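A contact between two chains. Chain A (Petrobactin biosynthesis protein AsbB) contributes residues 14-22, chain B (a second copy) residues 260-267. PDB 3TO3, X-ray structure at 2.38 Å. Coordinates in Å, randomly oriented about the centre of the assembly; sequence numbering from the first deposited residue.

Chain A 14-22: AIESEDYIS
Chain B (260-267) AEDIQDKG

This is a mainly apolar packing contact between two copies of one chain, in which a corner of chain A where one helix gives way to the next receives one side of a short helix of chain B, and no clear hydrogen bond crosses between the stretches.

In chain A, A:Ile15 (phi/psi -65/-39) is helical, A:Glu16 is at -77/-6, and A:Ser17, extended at -89/179, precedes the next helix, in which A:Tyr20 (-64/-49) and A:Ile21 (-55/-49) lie. A:Ser17, chi1 p, suits this corner because its small hydroxyl serves both helices: OG donates to A:Ala14 O over a very short 2.5 Å and accepts a weak capping bond from A:Asp19 N at 3.1 Å. Its CA-to-CB bond points away from chain B.

Chain B is helical from B:Ala260 to B:Gln264; B:Gln264 N bonds to B:Ala260 O at 2.9 Å. B:Asp265 (-95/7) then leaves helical geometry, and B:Lys266 takes left-handed values (67/23). B:Asp265 OD2 accepts from B:Gly267 N at 3.0 Å, tying down the turn. The axes of helices 18-22 and 260-264 approach to 11.2 Å, with 131° between their N-to-C directions. In register, A:Glu16 pairs with B:Gln264, their CA atoms 4.9 Å apart.

The stretches bury 440 Å² together. A:Ile15 (m, t) points toward chain B, and its branched side chain makes two apolar contacts: CG2 lies 3.6 Å from B:Ile263 CG2, and CD1 4.0 Å from B:Ala260 CB. B:Ile263 is also m, t and also points toward its partner. A:Ile15 CG2 also lies 3.5 Å from B:Ala260 O, so the isoleucine packs against backbone as well as against the small alanine methyl.

A:Tyr20 (chi1 t, chi2 83°) brings its ring against the same alanine, CE1 to B:Ala260 CB 4.0 Å, in an oblique arrangement. Its OH reaches 3.2 Å from B:Glu261 CB, while the end of that glutamate leads away.

B:Gln264 (chi1 t, chi2 p) has the most area covered of any residue here, 93 Å². Its CA-to-CB bond points sideways, and CB lies 4.1 Å from A:Ile15 CG2; its amide is probably turned over in the model, so the polar pairing there remains open. A:Ile21 (m, m) starts sideways, but its end comes nearer to this side chain.

A:Glu16 CG lies 3.9 Å from B:Lys266 NZ, a contact through the aliphatic part of the glutamate.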

# COMPACT_ATOMS: atom_id res chain seq x y z
N ALA A 14 -9.84 22.64 0.40
CA ALA A 14 -10.93 21.66 0.47
C ALA A 14 -11.12 21.18 1.92
O ALA A 14 -12.25 21.15 2.43
CB ALA A 14 -10.66 20.50 -0.44
N ILE A 15 -10.03 20.80 2.57
CA ILE A 15 -10.10 20.31 3.94
C ILE A 15 -10.56 21.37 4.94
O ILE A 15 -11.32 21.06 5.85
CB ILE A 15 -8.78 19.80 4.42
CG1 ILE A 15 -8.41 18.52 3.72
CG2 ILE A 15 -8.81 19.59 5.92
CD1 ILE A 15 -7.02 18.15 4.08
N GLU A 16 -10.10 22.61 4.79
CA GLU A 16 -10.45 23.68 5.75
C GLU A 16 -11.87 24.22 5.54
O GLU A 16 -12.34 25.03 6.31
CB GLU A 16 -9.44 24.82 5.69
CG GLU A 16 -8.00 24.44 6.04
CD GLU A 16 -6.95 25.25 5.24
OE1 GLU A 16 -7.34 26.21 4.53
OE2 GLU A 16 -5.75 24.92 5.32
N SER A 17 -12.54 23.75 4.50
CA SER A 17 -13.83 24.28 4.09
C SER A 17 -14.99 23.58 4.79
O SER A 17 -14.80 22.64 5.57
CB SER A 17 -13.99 24.07 2.58
OG SER A 17 -14.20 22.68 2.28
N GLU A 18 -16.20 24.04 4.48
CA GLU A 18 -17.40 23.43 5.00
C GLU A 18 -17.65 22.08 4.33
O GLU A 18 -18.34 21.23 4.91
CB GLU A 18 -18.59 24.34 4.78
CG GLU A 18 -19.39 24.62 6.04
CD GLU A 18 -18.75 25.70 6.89
OE1 GLU A 18 -19.15 26.88 6.74
OE2 GLU A 18 -17.84 25.38 7.68
N ASP A 19 -17.12 21.87 3.12
CA ASP A 19 -17.34 20.60 2.41
C ASP A 19 -16.71 19.42 3.16
O ASP A 19 -17.21 18.31 3.10
CB ASP A 19 -16.85 20.63 0.96
CG ASP A 19 -17.67 21.57 0.07
OD1 ASP A 19 -18.91 21.42 0.01
OD2 ASP A 19 -17.08 22.47 -0.57
N TYR A 20 -15.64 19.67 3.90
CA TYR A 20 -15.11 18.64 4.76
C TYR A 20 -16.12 18.25 5.87
O TYR A 20 -16.37 17.06 6.08
CB TYR A 20 -13.74 19.02 5.34
CG TYR A 20 -13.23 17.99 6.34
CD1 TYR A 20 -12.57 16.83 5.92
CD2 TYR A 20 -13.47 18.17 7.68
CE1 TYR A 20 -12.14 15.89 6.85
CE2 TYR A 20 -13.05 17.25 8.61
CZ TYR A 20 -12.38 16.12 8.20
OH TYR A 20 -11.99 15.24 9.18
N ILE A 21 -16.69 19.23 6.57
CA ILE A 21 -17.71 18.93 7.60
C ILE A 21 -18.87 18.10 7.00
O ILE A 21 -19.30 17.09 7.54
CB ILE A 21 -18.32 20.21 8.22
CG1 ILE A 21 -17.24 21.15 8.70
CG2 ILE A 21 -19.22 19.86 9.38
CD1 ILE A 21 -16.41 20.55 9.80
N SER A 22 -19.37 18.57 5.88
CA SER A 22 -20.52 17.99 5.23
C SER A 22 -20.25 16.55 4.83
O SER A 22 -21.05 15.65 5.13
CB SER A 22 -20.84 18.82 4.01
OG SER A 22 -22.04 18.40 3.45
N ALA B 260 -6.25 14.74 7.79
CA ALA B 260 -7.24 15.72 7.39
C ALA B 260 -7.98 16.31 8.60
O ALA B 260 -8.25 17.50 8.64
CB ALA B 260 -8.25 15.11 6.41
N GLU B 261 -8.31 15.50 9.58
CA GLU B 261 -9.11 16.05 10.68
C GLU B 261 -8.28 17.05 11.54
O GLU B 261 -8.80 18.04 12.02
CB GLU B 261 -9.78 14.93 11.48
CG GLU B 261 -9.42 14.88 12.95
CD GLU B 261 -9.59 13.49 13.57
OE1 GLU B 261 -9.73 12.49 12.81
OE2 GLU B 261 -9.59 13.41 14.83
N ASP B 262 -6.99 16.81 11.67
CA ASP B 262 -6.09 17.75 12.34
C ASP B 262 -5.91 19.02 11.51
O ASP B 262 -5.81 20.10 12.04
CB ASP B 262 -4.70 17.10 12.57
CG ASP B 262 -4.79 15.70 13.14
OD1 ASP B 262 -4.42 15.51 14.32
OD2 ASP B 262 -5.25 14.78 12.42
N ILE B 263 -5.83 18.89 10.20
CA ILE B 263 -5.75 20.08 9.37
C ILE B 263 -7.03 20.91 9.50
O ILE B 263 -6.99 22.12 9.62
CB ILE B 263 -5.43 19.72 7.92
CG1 ILE B 263 -3.99 19.22 7.83
CG2 ILE B 263 -5.65 20.91 6.99
CD1 ILE B 263 -3.65 18.44 6.55
N GLN B 264 -8.17 20.24 9.50
CA GLN B 264 -9.47 20.89 9.64
C GLN B 264 -9.59 21.73 10.94
O GLN B 264 -10.12 22.84 10.93
CB GLN B 264 -10.59 19.84 9.58
CG GLN B 264 -11.89 20.21 10.33
CD GLN B 264 -12.61 21.29 9.63
OE1 GLN B 264 -12.38 21.50 8.44
NE2 GLN B 264 -13.49 22.01 10.35
N ASP B 265 -9.16 21.16 12.05
CA ASP B 265 -9.28 21.80 13.34
C ASP B 265 -8.03 22.59 13.77
O ASP B 265 -7.95 23.05 14.91
CB ASP B 265 -9.80 20.83 14.42
CG ASP B 265 -8.75 19.82 14.86
OD1 ASP B 265 -9.14 18.85 15.55
OD2 ASP B 265 -7.56 19.99 14.54
N LYS B 266 -7.06 22.71 12.88
CA LYS B 266 -5.85 23.49 13.14
C LYS B 266 -4.96 22.90 14.22
O LYS B 266 -4.14 23.60 14.79
CB LYS B 266 -6.23 24.93 13.54
CG LYS B 266 -7.36 25.52 12.69
CD LYS B 266 -6.90 26.71 11.88
CE LYS B 266 -6.50 26.36 10.45
NZ LYS B 266 -7.71 26.19 9.54
N GLY B 267 -5.08 21.60 14.44
CA GLY B 267 -4.07 20.85 15.16
C GLY B 267 -2.74 20.91 14.42
O GLY B 267 -1.67 20.84 15.02